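Long-range contacts in 4-alpha-glucanotransferase (Corynebacterium glutamicum, PDB 5JJH), which is an amylomaltase, also called disproportionating enzyme, in which an N-terminal beta-sandwich domain precedes a large TIM-barrel domain: residues A[71-76]-A[146-151]; A[109-114]-A[133-138]; A[330-335]-A[347-352]; A[456-461]-A[504-509]; A[553-558]-A[639-644]. All coordinates share one frame; numbering follows the deposited sequence. Where two conformers were deposited one is given.

Interaction 1: A[71-76]-A[146-151]; sequences RPLPPS and LHLKSN. With SO4 (sulfate ion), chain L.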
# COMPACT_ATOMS: atom_id res chain seq x y z
N ARG A 71 3.39 12.81 31.19
CA ARG A 71 4.08 11.83 30.28
C ARG A 71 5.54 11.89 30.64
O ARG A 71 6.17 12.93 30.40
CB ARG A 71 3.91 12.22 28.79
CG ARG A 71 2.67 11.68 28.12
CD ARG A 71 2.67 11.98 26.63
NE ARG A 71 1.42 11.64 25.97
CZ ARG A 71 1.02 10.41 25.69
NH1 ARG A 71 -0.14 10.26 25.05
NH2 ARG A 71 1.74 9.34 26.06
N PRO A 72 6.09 10.81 31.20
CA PRO A 72 7.48 10.88 31.52
C PRO A 72 8.41 11.16 30.34
O PRO A 72 9.24 12.05 30.43
CB PRO A 72 7.77 9.54 32.20
CG PRO A 72 6.41 9.11 32.78
CD PRO A 72 5.46 9.56 31.70
N LEU A 73 8.25 10.38 29.28
CA LEU A 73 8.80 10.63 27.96
C LEU A 73 7.67 10.88 27.00
O LEU A 73 6.55 10.51 27.28
CB LEU A 73 9.67 9.47 27.50
CG LEU A 73 11.04 9.38 28.28
CD1 LEU A 73 11.65 8.06 28.09
CD2 LEU A 73 11.98 10.51 27.87
N PRO A 74 7.98 11.42 25.81
CA PRO A 74 6.99 11.49 24.74
C PRO A 74 6.55 10.10 24.28
O PRO A 74 7.23 9.12 24.55
CB PRO A 74 7.73 12.23 23.62
CG PRO A 74 8.77 12.99 24.34
CD PRO A 74 9.22 12.08 25.41
N PRO A 75 5.41 10.03 23.62
CA PRO A 75 5.03 8.69 23.09
C PRO A 75 6.19 8.04 22.37
O PRO A 75 6.52 6.86 22.63
CB PRO A 75 3.92 9.04 22.12
CG PRO A 75 3.33 10.26 22.62
CD PRO A 75 4.49 11.09 23.14
N SER A 76 6.78 8.80 21.44
CA SER A 76 8.03 8.48 20.84
C SER A 76 8.62 9.80 20.29
O SER A 76 7.91 10.84 20.22
CB SER A 76 7.89 7.46 19.71
OG SER A 76 6.80 7.69 18.90
N LEU A 146 15.05 6.17 23.85
CA LEU A 146 15.34 7.03 24.93
C LEU A 146 14.96 6.27 26.22
O LEU A 146 13.89 5.61 26.31
CB LEU A 146 14.58 8.31 24.82
CG LEU A 146 15.16 9.29 23.86
CD1 LEU A 146 14.09 10.26 23.44
CD2 LEU A 146 16.31 10.02 24.56
N HIS A 147 15.75 6.48 27.25
CA HIS A 147 15.53 5.85 28.55
C HIS A 147 15.55 6.89 29.64
O HIS A 147 16.52 7.70 29.73
CB HIS A 147 16.58 4.80 28.86
CG HIS A 147 16.47 3.56 28.04
ND1 HIS A 147 15.59 2.56 28.34
CD2 HIS A 147 17.18 3.13 26.98
CE1 HIS A 147 15.71 1.58 27.47
NE2 HIS A 147 16.68 1.88 26.64
N LEU A 148 14.55 6.84 30.51
CA LEU A 148 14.49 7.79 31.62
C LEU A 148 14.51 7.00 32.90
O LEU A 148 13.76 6.04 33.07
CB LEU A 148 13.21 8.64 31.53
CG LEU A 148 12.74 9.35 32.80
CD1 LEU A 148 13.78 10.42 33.08
CD2 LEU A 148 11.31 9.94 32.70
N LYS A 149 15.33 7.45 33.85
CA LYS A 149 15.28 6.91 35.23
C LYS A 149 15.09 8.04 36.23
O LYS A 149 15.73 9.08 36.14
CB LYS A 149 16.53 6.08 35.55
CG LYS A 149 16.52 5.48 36.93
CD LYS A 149 17.70 4.54 37.10
CE LYS A 149 17.54 3.67 38.33
NZ LYS A 149 17.44 4.56 39.53
N SER A 150 14.14 7.87 37.14
CA SER A 150 13.83 8.89 38.12
C SER A 150 13.57 8.17 39.45
O SER A 150 12.46 7.74 39.70
CB SER A 150 12.65 9.69 37.65
OG SER A 150 12.35 10.71 38.57
N ASN A 151 14.65 7.97 40.21
CA ASN A 151 14.62 7.12 41.36
C ASN A 151 14.11 5.75 40.93
O ASN A 151 14.67 5.15 40.05
CB ASN A 151 13.86 7.74 42.51
CG ASN A 151 14.55 8.97 43.05
OD1 ASN A 151 15.76 9.08 42.97
ND2 ASN A 151 13.79 9.90 43.58
S SO4 L . 10.63 9.24 45.14
O1 SO4 L . 11.47 8.01 45.11
O2 SO4 L . 10.54 9.80 46.51
O3 SO4 L . 11.24 10.24 44.22
O4 SO4 L . 9.23 8.94 44.76

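Interaction 2: A[109-114]-A[133-138]; sequences RDVSQV and FKIPGD. With SO4 (sulfate ion), chain K.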
# COMPACT_ATOMS: atom_id res chain seq x y z
N ARG A 109 24.40 6.53 23.95
CA ARG A 109 24.74 7.94 23.75
C ARG A 109 24.03 8.82 24.78
O ARG A 109 23.01 8.45 25.36
CB ARG A 109 24.34 8.43 22.33
CG ARG A 109 25.00 7.74 21.13
CD ARG A 109 26.50 8.03 20.98
NE ARG A 109 26.68 9.46 20.86
CZ ARG A 109 26.58 10.18 19.74
NH1 ARG A 109 26.72 11.48 19.80
NH2 ARG A 109 26.44 9.56 18.56
N ASP A 110 24.54 10.04 24.92
CA ASP A 110 24.04 11.01 25.87
C ASP A 110 23.18 12.06 25.22
O ASP A 110 23.31 12.34 24.01
CB ASP A 110 25.23 11.71 26.57
CG ASP A 110 25.91 10.82 27.61
OD1 ASP A 110 25.33 9.85 28.16
OD2 ASP A 110 27.06 11.11 27.88
N VAL A 111 22.33 12.67 26.02
CA VAL A 111 21.57 13.84 25.64
C VAL A 111 22.12 14.98 26.45
O VAL A 111 22.89 14.72 27.34
CB VAL A 111 20.07 13.70 25.88
CG1 VAL A 111 19.55 12.64 24.94
CG2 VAL A 111 19.79 13.36 27.34
N SER A 112 21.72 16.20 26.12
CA SER A 112 22.08 17.41 26.86
C SER A 112 20.86 18.13 27.32
O SER A 112 19.95 18.35 26.55
CB SER A 112 22.80 18.41 25.92
OG SER A 112 23.77 17.71 25.26
N GLN A 113 20.90 18.63 28.56
CA GLN A 113 19.82 19.40 29.10
C GLN A 113 19.82 20.81 28.46
O GLN A 113 20.87 21.37 28.19
CB GLN A 113 19.86 19.41 30.64
CG GLN A 113 18.62 20.07 31.20
CD GLN A 113 18.36 19.86 32.68
OE1 GLN A 113 17.29 20.25 33.19
NE2 GLN A 113 19.25 19.21 33.33
N VAL A 114 18.67 21.34 28.17
CA VAL A 114 18.54 22.71 27.72
C VAL A 114 17.49 23.45 28.52
O VAL A 114 16.72 22.89 29.25
CB VAL A 114 18.28 22.82 26.18
CG1 VAL A 114 19.36 22.11 25.38
CG2 VAL A 114 16.92 22.30 25.77
N PHE A 133 15.53 18.18 26.99
CA PHE A 133 16.81 17.61 26.61
C PHE A 133 16.92 17.64 25.09
O PHE A 133 15.92 17.61 24.38
CB PHE A 133 16.93 16.21 27.10
CG PHE A 133 16.96 16.10 28.59
CD1 PHE A 133 15.79 16.04 29.32
CD2 PHE A 133 18.15 16.12 29.26
CE1 PHE A 133 15.83 16.04 30.69
CE2 PHE A 133 18.21 16.03 30.66
CZ PHE A 133 17.06 16.02 31.39
N LYS A 134 18.15 17.59 24.61
CA LYS A 134 18.40 17.72 23.20
C LYS A 134 19.17 16.49 22.80
O LYS A 134 20.14 16.13 23.45
CB LYS A 134 19.26 18.95 23.03
CG LYS A 134 19.47 19.41 21.63
CD LYS A 134 20.22 20.75 21.64
CE LYS A 134 21.54 20.68 22.40
NZ LYS A 134 22.27 21.97 22.36
N ILE A 135 18.78 15.87 21.70
CA ILE A 135 19.57 14.79 21.16
C ILE A 135 20.77 15.33 20.38
O ILE A 135 20.66 16.38 19.80
CB ILE A 135 18.73 13.82 20.26
CG1 ILE A 135 18.22 14.51 18.98
CG2 ILE A 135 17.55 13.33 21.03
CD1 ILE A 135 17.44 13.52 18.05
N PRO A 136 21.87 14.56 20.31
CA PRO A 136 22.98 14.87 19.44
C PRO A 136 22.59 14.85 17.99
O PRO A 136 21.67 14.12 17.62
CB PRO A 136 23.97 13.76 19.70
CG PRO A 136 23.39 12.85 20.72
CD PRO A 136 21.97 13.21 20.87
N GLY A 137 23.33 15.62 17.18
CA GLY A 137 23.04 15.84 15.79
C GLY A 137 23.64 14.84 14.84
O GLY A 137 23.42 14.97 13.64
N ASP A 138 24.33 13.84 15.38
CA ASP A 138 25.06 12.83 14.62
C ASP A 138 24.71 11.35 14.89
O ASP A 138 25.55 10.49 14.80
CB ASP A 138 26.56 13.03 14.80
CG ASP A 138 27.01 12.81 16.22
OD1 ASP A 138 26.16 12.71 17.09
OD2 ASP A 138 28.21 12.74 16.46
S SO4 K . 28.05 10.93 23.65
O1 SO4 K . 27.89 9.81 24.64
O2 SO4 K . 28.51 12.14 24.39
O3 SO4 K . 26.74 11.22 22.99
O4 SO4 K . 29.07 10.57 22.62
O HOH W 1 22.93 16.63 23.01

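Interaction 3: A[330-335]-A[347-352]; sequences WCADRE and PDRDEL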
# COMPACT_ATOMS: atom_id res chain seq x y z
N TRP A 330 -4.03 -16.43 14.76
CA TRP A 330 -5.29 -15.96 14.24
C TRP A 330 -5.75 -16.87 13.05
O TRP A 330 -6.95 -17.24 12.97
CB TRP A 330 -5.21 -14.48 13.76
CG TRP A 330 -6.45 -13.98 13.15
CD1 TRP A 330 -7.47 -13.35 13.76
CD2 TRP A 330 -6.79 -14.08 11.78
NE1 TRP A 330 -8.45 -13.04 12.83
CE2 TRP A 330 -8.07 -13.52 11.62
CE3 TRP A 330 -6.14 -14.61 10.66
CZ2 TRP A 330 -8.72 -13.47 10.40
CZ3 TRP A 330 -6.81 -14.56 9.40
CH2 TRP A 330 -8.07 -14.00 9.30
N CYS A 331 -4.83 -17.24 12.17
CA CYS A 331 -5.18 -18.15 11.07
C CYS A 331 -5.63 -19.53 11.60
O CYS A 331 -6.54 -20.10 11.10
CB CYS A 331 -4.02 -18.40 10.12
SG CYS A 331 -3.44 -16.93 9.19
N ALA A 332 -4.94 -20.05 12.61
CA ALA A 332 -5.32 -21.37 13.22
C ALA A 332 -6.68 -21.27 13.81
O ALA A 332 -7.54 -22.14 13.55
CB ALA A 332 -4.28 -21.76 14.26
N ASP A 333 -6.97 -20.17 14.50
CA ASP A 333 -8.32 -19.96 15.06
C ASP A 333 -9.41 -19.84 14.05
O ASP A 333 -10.54 -20.31 14.30
CB ASP A 333 -8.37 -18.77 15.99
CG ASP A 333 -7.58 -19.00 17.28
OD1 ASP A 333 -7.32 -20.14 17.65
OD2 ASP A 333 -7.15 -18.01 17.89
N ARG A 334 -9.13 -19.18 12.92
CA ARG A 334 -10.12 -18.98 11.87
C ARG A 334 -10.36 -20.31 11.17
O ARG A 334 -11.51 -20.65 10.90
CB ARG A 334 -9.68 -17.93 10.85
CG ARG A 334 -9.89 -16.48 11.28
CD ARG A 334 -11.25 -16.20 11.93
NE ARG A 334 -11.15 -16.31 13.38
CZ ARG A 334 -12.14 -16.66 14.21
NH1 ARG A 334 -13.37 -16.91 13.76
NH2 ARG A 334 -11.89 -16.74 15.51
N GLU A 335 -9.30 -21.07 10.87
CA GLU A 335 -9.47 -22.40 10.29
C GLU A 335 -10.31 -23.30 11.22
O GLU A 335 -11.33 -23.87 10.82
CB GLU A 335 -8.16 -23.09 10.07
CG GLU A 335 -8.38 -24.48 9.52
CD GLU A 335 -7.14 -25.25 9.37
OE1 GLU A 335 -7.22 -26.48 9.39
OE2 GLU A 335 -6.07 -24.66 9.20
N PRO A 347 -8.43 -30.21 16.91
CA PRO A 347 -7.26 -29.76 16.24
C PRO A 347 -6.18 -29.30 17.25
O PRO A 347 -6.47 -28.86 18.35
CB PRO A 347 -7.76 -28.60 15.39
CG PRO A 347 -9.22 -28.74 15.33
CD PRO A 347 -9.57 -29.31 16.65
N ASP A 348 -4.96 -29.41 16.82
CA ASP A 348 -3.82 -29.07 17.60
C ASP A 348 -3.48 -27.60 17.19
O ASP A 348 -2.83 -27.36 16.18
CB ASP A 348 -2.75 -30.02 17.28
CG ASP A 348 -1.45 -29.70 17.99
OD1 ASP A 348 -1.22 -28.56 18.46
OD2 ASP A 348 -0.63 -30.60 18.08
N ARG A 349 -3.86 -26.67 18.04
CA ARG A 349 -3.75 -25.26 17.74
C ARG A 349 -2.30 -24.88 17.49
O ARG A 349 -2.00 -24.09 16.64
CB ARG A 349 -4.35 -24.43 18.86
CG ARG A 349 -4.46 -22.93 18.60
CD ARG A 349 -5.17 -22.27 19.75
NE ARG A 349 -5.40 -20.84 19.64
CZ ARG A 349 -4.75 -19.93 20.36
NH1 ARG A 349 -3.82 -20.29 21.20
NH2 ARG A 349 -5.03 -18.66 20.23
N ASP A 350 -1.38 -25.46 18.24
CA ASP A 350 -0.01 -25.08 18.10
C ASP A 350 0.59 -25.59 16.81
O ASP A 350 1.37 -24.89 16.19
CB ASP A 350 0.84 -25.58 19.23
CG ASP A 350 0.41 -25.00 20.58
OD1 ASP A 350 0.46 -23.76 20.73
OD2 ASP A 350 -0.02 -25.81 21.42
N GLU A 351 0.28 -26.84 16.45
CA GLU A 351 0.74 -27.38 15.15
C GLU A 351 0.16 -26.60 13.95
O GLU A 351 0.87 -26.37 12.98
CB GLU A 351 0.32 -28.83 15.01
CG GLU A 351 0.81 -29.41 13.71
CD GLU A 351 0.49 -30.87 13.56
OE1 GLU A 351 -0.69 -31.18 13.36
OE2 GLU A 351 1.44 -31.66 13.60
N LEU A 352 -1.10 -26.24 14.05
CA LEU A 352 -1.75 -25.35 13.03
C LEU A 352 -1.05 -24.01 12.95
O LEU A 352 -0.84 -23.47 11.87
CB LEU A 352 -3.20 -25.09 13.34
CG LEU A 352 -4.24 -26.11 12.93
CD1 LEU A 352 -5.62 -25.61 13.32
CD2 LEU A 352 -4.14 -26.38 11.42

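Interaction 4: A[456-461]-A[504-509]; sequences GIRVDH and VVIGED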
# COMPACT_ATOMS: atom_id res chain seq x y z
N GLY A 456 11.48 -1.44 -4.61
CA GLY A 456 10.64 -0.29 -4.60
C GLY A 456 9.28 -0.54 -4.05
O GLY A 456 8.83 -1.71 -3.92
N ILE A 457 8.66 0.52 -3.58
CA ILE A 457 7.32 0.40 -3.01
C ILE A 457 6.42 1.53 -3.58
O ILE A 457 6.84 2.71 -3.57
CB ILE A 457 7.35 0.44 -1.46
CG1 ILE A 457 5.97 0.30 -0.86
CG2 ILE A 457 7.95 1.76 -0.94
CD1 ILE A 457 6.07 0.11 0.68
N ARG A 458 5.20 1.17 -3.98
CA ARG A 458 4.21 2.11 -4.38
C ARG A 458 3.20 2.17 -3.24
O ARG A 458 2.58 1.12 -2.89
CB ARG A 458 3.52 1.65 -5.64
CG ARG A 458 2.33 2.50 -6.06
CD ARG A 458 1.69 1.93 -7.29
NE ARG A 458 0.87 2.98 -7.91
CZ ARG A 458 -0.37 3.29 -7.53
NH1 ARG A 458 -1.00 4.29 -8.18
NH2 ARG A 458 -0.97 2.64 -6.57
N VAL A 459 3.06 3.35 -2.64
CA VAL A 459 2.15 3.58 -1.51
C VAL A 459 0.81 4.08 -2.04
O VAL A 459 0.70 5.19 -2.51
CB VAL A 459 2.83 4.57 -0.54
CG1 VAL A 459 1.94 4.89 0.64
CG2 VAL A 459 4.15 3.97 -0.10
N ASP A 460 -0.21 3.27 -1.97
CA ASP A 460 -1.55 3.67 -2.30
C ASP A 460 -2.02 4.74 -1.33
O ASP A 460 -1.79 4.65 -0.13
CB ASP A 460 -2.46 2.47 -2.19
CG ASP A 460 -3.85 2.73 -2.72
OD1 ASP A 460 -3.94 3.43 -3.73
OD2 ASP A 460 -4.81 2.16 -2.16
N HIS A 461 -2.71 5.75 -1.85
CA HIS A 461 -3.27 6.81 -1.03
C HIS A 461 -2.24 7.48 -0.12
O HIS A 461 -2.36 7.41 1.08
CB HIS A 461 -4.46 6.32 -0.22
CG HIS A 461 -5.32 7.41 0.35
ND1 HIS A 461 -6.00 8.31 -0.43
CD2 HIS A 461 -5.63 7.71 1.63
CE1 HIS A 461 -6.68 9.14 0.35
NE2 HIS A 461 -6.47 8.80 1.60
N VAL A 504 13.27 2.51 -4.08
CA VAL A 504 12.45 3.61 -4.61
C VAL A 504 11.16 3.68 -3.85
O VAL A 504 10.57 2.63 -3.52
CB VAL A 504 12.07 3.31 -6.08
CG1 VAL A 504 11.09 4.31 -6.64
CG2 VAL A 504 13.34 3.37 -6.90
N VAL A 505 10.69 4.89 -3.63
CA VAL A 505 9.34 5.14 -3.06
C VAL A 505 8.48 5.98 -3.99
O VAL A 505 8.89 7.07 -4.31
CB VAL A 505 9.39 5.80 -1.63
CG1 VAL A 505 7.95 5.86 -1.07
CG2 VAL A 505 10.25 4.95 -0.71
N ILE A 506 7.31 5.49 -4.34
CA ILE A 506 6.33 6.15 -5.16
C ILE A 506 5.03 6.30 -4.39
O ILE A 506 4.52 5.36 -3.77
CB ILE A 506 6.10 5.36 -6.45
CG1 ILE A 506 7.35 5.44 -7.33
CG2 ILE A 506 4.88 5.87 -7.18
CD1 ILE A 506 7.54 4.21 -8.13
N GLY A 507 4.47 7.52 -4.42
CA GLY A 507 3.38 7.86 -3.59
C GLY A 507 2.31 8.27 -4.52
O GLY A 507 2.51 9.12 -5.43
N GLU A 508 1.19 7.59 -4.40
CA GLU A 508 0.15 7.83 -5.33
C GLU A 508 -0.45 9.10 -4.82
O GLU A 508 -0.86 9.18 -3.67
CB GLU A 508 -0.83 6.66 -5.36
CG GLU A 508 -1.94 6.72 -4.35
CD GLU A 508 -3.21 7.28 -4.93
OE1 GLU A 508 -3.18 8.36 -5.55
OE2 GLU A 508 -4.23 6.62 -4.74
N ASP A 509 -0.46 10.10 -5.68
CA ASP A 509 -0.81 11.45 -5.28
C ASP A 509 -1.79 12.14 -6.24
O ASP A 509 -1.62 13.29 -6.60
CB ASP A 509 0.46 12.27 -5.15
CG ASP A 509 1.17 12.44 -6.46
OD1 ASP A 509 0.78 11.80 -7.43
OD2 ASP A 509 2.14 13.22 -6.50
O HOH W 2 -6.68 6.72 -3.41

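Interaction 5: A[553-558]-A[639-644]; sequences ALTTVT and AKTPSA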
# COMPACT_ATOMS: atom_id res chain seq x y z
N ALA A 553 8.71 11.62 -10.47
CA ALA A 553 7.47 10.89 -10.67
C ALA A 553 7.68 9.57 -11.39
O ALA A 553 8.66 9.35 -12.12
CB ALA A 553 6.49 11.71 -11.48
N LEU A 554 6.73 8.69 -11.16
CA LEU A 554 6.43 7.60 -12.01
C LEU A 554 5.35 8.03 -12.99
O LEU A 554 4.23 8.39 -12.60
CB LEU A 554 5.87 6.46 -11.19
CG LEU A 554 5.46 5.18 -12.02
CD1 LEU A 554 6.65 4.53 -12.53
CD2 LEU A 554 4.67 4.27 -11.14
N THR A 555 5.66 7.97 -14.29
CA THR A 555 4.66 8.32 -15.31
C THR A 555 4.18 7.10 -16.11
O THR A 555 5.01 6.27 -16.55
CB THR A 555 5.27 9.38 -16.24
OG1 THR A 555 5.45 10.55 -15.47
CG2 THR A 555 4.34 9.73 -17.33
N THR A 556 2.87 6.96 -16.26
CA THR A 556 2.30 5.88 -17.03
C THR A 556 1.29 6.39 -18.01
O THR A 556 0.85 7.53 -17.91
CB THR A 556 1.50 4.83 -16.17
OG1 THR A 556 0.49 5.52 -15.39
CG2 THR A 556 2.41 4.03 -15.37
N VAL A 557 0.89 5.51 -18.94
CA VAL A 557 -0.21 5.81 -19.83
C VAL A 557 -1.50 5.54 -19.08
O VAL A 557 -2.44 6.29 -19.17
CB VAL A 557 -0.17 4.96 -21.13
CG1 VAL A 557 -1.45 5.09 -21.90
CG2 VAL A 557 1.05 5.26 -21.99
N THR A 558 -1.54 4.42 -18.35
CA THR A 558 -2.80 3.90 -17.78
C THR A 558 -2.54 3.23 -16.42
O THR A 558 -1.45 3.36 -15.90
CB THR A 558 -3.51 2.95 -18.76
OG1 THR A 558 -4.87 2.75 -18.33
CG2 THR A 558 -2.76 1.64 -18.95
N ALA A 639 7.85 7.90 -22.78
CA ALA A 639 9.27 7.56 -22.68
C ALA A 639 10.18 8.75 -22.67
O ALA A 639 11.20 8.73 -21.96
CB ALA A 639 9.68 6.57 -23.82
N LYS A 640 9.81 9.81 -23.44
CA LYS A 640 10.71 10.96 -23.62
C LYS A 640 10.28 12.12 -22.77
O LYS A 640 10.79 13.27 -22.95
CB LYS A 640 10.85 11.35 -25.10
CG LYS A 640 11.27 10.18 -26.00
CD LYS A 640 12.66 9.71 -25.73
CE LYS A 640 13.19 8.83 -26.85
NZ LYS A 640 13.83 7.65 -26.23
N THR A 641 9.44 11.84 -21.76
CA THR A 641 9.23 12.84 -20.68
C THR A 641 10.46 12.87 -19.81
O THR A 641 11.26 11.95 -19.83
CB THR A 641 7.99 12.54 -19.79
OG1 THR A 641 8.16 11.29 -19.08
CG2 THR A 641 6.68 12.48 -20.59
N PRO A 642 10.62 13.93 -19.00
CA PRO A 642 11.71 13.92 -18.06
C PRO A 642 11.46 13.10 -16.78
O PRO A 642 12.24 13.25 -15.82
CB PRO A 642 11.81 15.41 -17.62
CG PRO A 642 10.70 16.13 -18.23
CD PRO A 642 9.83 15.18 -18.97
N SER A 643 10.38 12.32 -16.73
CA SER A 643 10.08 11.49 -15.55
C SER A 643 11.17 10.54 -15.22
O SER A 643 11.63 9.80 -16.08
CB SER A 643 8.79 10.75 -15.76
OG SER A 643 7.71 11.66 -15.70
N ALA A 644 11.59 10.51 -13.92
CA ALA A 644 12.56 9.54 -13.42
C ALA A 644 12.24 8.12 -13.83
O ALA A 644 13.14 7.38 -14.24
CB ALA A 644 12.66 9.60 -11.91

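Interaction 1: A[71-76]-A[146-151]
In the N-terminal beta-sandwich domain, P72 and L73 lie against L148 and L146 in a buried apolar contact between the loop that follows helix 54-69 and strand 142-150. No hydrogen bond joins the two segments; the contact is largely aliphatic, with carbonyl oxygens touched at its margins. L73 contributes its CD1 branch, which reaches across so that CD1 sits 3.8 Å from L148 CB. The same CD1 also lies 3.8 Å from L146 O, and thus touches both the backbone of the strand and a side chain two residues further on. The two leucines slide past one another in opposite directions instead of meeting end on. Their first torsions differ: L148 holds CG anti to the backbone N (chi1 161°), which carries its CD2 methyl toward P72. L73 keeps CG beside its own backbone N. Around it, V89 of strand 86-92 touches both L73 and L148, while V99 of strand 98-102 packs on L146 and L148; the loop is also tied to strand 86-92 by backbone bonding between P72 and H90. Just past the end of the strand, away from the packing, N151 ND2 donates at 2.7 Å to O3 of a sulfate ion, probably from the crystallisation liquor, and R153 binds the same ion. K149, extended as far as CE, runs forward along the chain, and its NZ donates to N151 O at 2.9 Å. The proline side of the contact is completed by P72 CB resting 3.6 Å from L148 CD2, with P72 O 3.7 Å from that same methyl.

Interaction 2: A[109-114]-A[133-138]
S112 and K134 form an antiparallel hydrogen-bonded pair, and the next pair, Q113 with F133, is non-hydrogen-bonded. The first is closed by S112 N to K134 O at 3.1 Å and by K134 N to S112 O at 2.8 Å, the latter less straight (142° against 167°). Beyond K134 the second segment leaves strand geometry and turns along R109 and D110. On one face of the sheet Q113 and F133 meet, F133 CE2 lying 3.8 Å from Q113 CB. The other face carries S112 and K134, where a water links S112 OG to K134 O and V114 CG1 rests against the aliphatic part of the lysine. From the break in the first strand, V111 brings its CG2 to within 3.7 Å of F133 CD2 and crosses the phenylalanine at about a right angle. At the far end R109 bends at both chi2 and chi3, bringing its guanidinium past P136, NH1 near P136 CB, to D138. R109 NH1 forms a salt-bridging hydrogen bond to D138 OD1 at 3.0 Å on its syn side, although the two planar groups stand nearly perpendicular (87°). A sulfate oxygen, O3, meets R109 NE at 2.8 Å, so the arginine is shared between two anions. Strand 108-114 lies between strands 98-102 and 126-134 of the beta sandwich, with F133 packed on F87 and V89 of strand 86-92 and on V99, and V111 on V99 and I101.

Interaction 3: A[330-335]-A[347-352]
A332 and L352 form the close-packed part of this contact between two consecutive helices, 307-338 and 349-376: A332 CB lies 3.6 Å from L352 CB, consistent with the close approach of the backbones there, A332 CA to L352 CA 5.3 Å. L352 CG stands anti to the carbonyl carbon (chi1 -83°), from where its CD2 methyl runs to the carboxylate of E335, 3.4 Å from E335 OE2. That oxygen has its polar partner in Y356 OH, one turn further along the second helix. The solvent side is different in kind. There the exposed R349, extended from CG to NE, grips D333 side-on with two nitrogens: R349 NE meets D333 OD1 at 2.9 Å and R349 NH2 meets D333 OD2 at 3.2 Å. Both oxygens use their syn lone pairs, and the carboxylate and guanidinium are almost coplanar, their planes 15° apart. The start of the second helix is capped by D348 at the N-cap position: E351 N donates to D348 OD1 at 3.0 Å, arriving from above the carboxylate plane, and D350 N adds a weak bond to the same oxygen. The chemistry implies an interface that joins close A332–L352 packing to a two-bond salt bridge, whose paired bonds, one to each oxygen, restrict rotation of the D333 carboxylate; being partly open to water, the salt bridge is probably weakened by screening.

Interaction 4: A[456-461]-A[504-509]
I457 and V505 stand next to each other on neighbouring parallel strands of the TIM-barrel sheet, 456-459 and 504-507, whose axes approach to 4.7 Å at an angle of 12°. Four backbone bonds alternate along the pair: I457 N to V504 O, I506 N to I457 O, V459 N to I506 O (2.7 Å), and E508 N to V459 O (3.1 Å), the last continuing the pairing past the strand end. I457 and V505 point the same way, their CG2 methyls 3.9 Å apart. On the opposite face R458 extends from CG to NE, and its guanidinium has E508 CB over one face, 3.7 Å from R458 NH1. At the C-terminal ends of the strands the carboxylates of D460 and E508 lie side by side, E508 OE2 approaching D460 OD1 to 3.4 Å without bonding to it; the placement of the E508 side chain is doubtful, because its CG is too close to H461 N in the model. L510 N donates to E508 OE1 and a water to E508 OE2. Further out, helix 487-500 places L494 on V459 and V505, while helix 441-452 packs on I457. In the adjoining strand 382-387, D386 OD1 forms a long, weak ion pair with R458 NH2.

Interaction 5: A[553-558]-A[639-644]
T555 and S643 meet through their hydroxyls, T555 OG1 lying only 2.5 Å from S643 OG in a short hydrogen bond that either group could donate. Both residues adopt the same first torsion, with the oxygen anti to the carbonyl carbon and beside the backbone N (chi1 -66° for T555, -71° for S643), and this turns the two oxygens toward each other across the contact. The carbons behind them are close as well, T555 CB standing 3.8 Å from S643 CB. S643 OG has a further partner in R550 O, so this buried hydroxyl is gripped twice. T641 OG1 bonds mainly to V638 O, at the end of the preceding helix; it also receives a weak bond from S643 N at 3.4 Å, in the manner of an ST turn. Beside the hydroxyl pair, A644 CB rests 4.0 Å from A553 O, and A553 CB lies 4.4 Å from S643 OG. The segment 639-644 carries the chain from helix 627-639 into strand 645-649, which hydrogen-bonds to one side of strand 553-556, while strand 528-531 flanks the other; V638 of that helix covers T555, and R705 near the C-terminus holds the loop through S643 O.

Overall arrangement
Along the chain, interaction 2 is nested within the loop closed by interaction 1, and interactions 3, 4 and 5 follow in series. The first two share the mixed sheet of the N-terminal beta sandwich, with centres about 14 Å apart, and touch where L146 packs on V111. Interactions 4 and 5 both reach the parallel sheet of the TIM-barrel domain; their centres are also about 14 Å apart, and I506 packs on L554. Interaction 3 stands apart in helices 307-338 and 349-376, its centre about 35 Å from that of interaction 4. The contacts thus fall into a sandwich group, a barrel group and an outlying helical pair, with about 19 Å between nearest atoms of interactions 1 and 4.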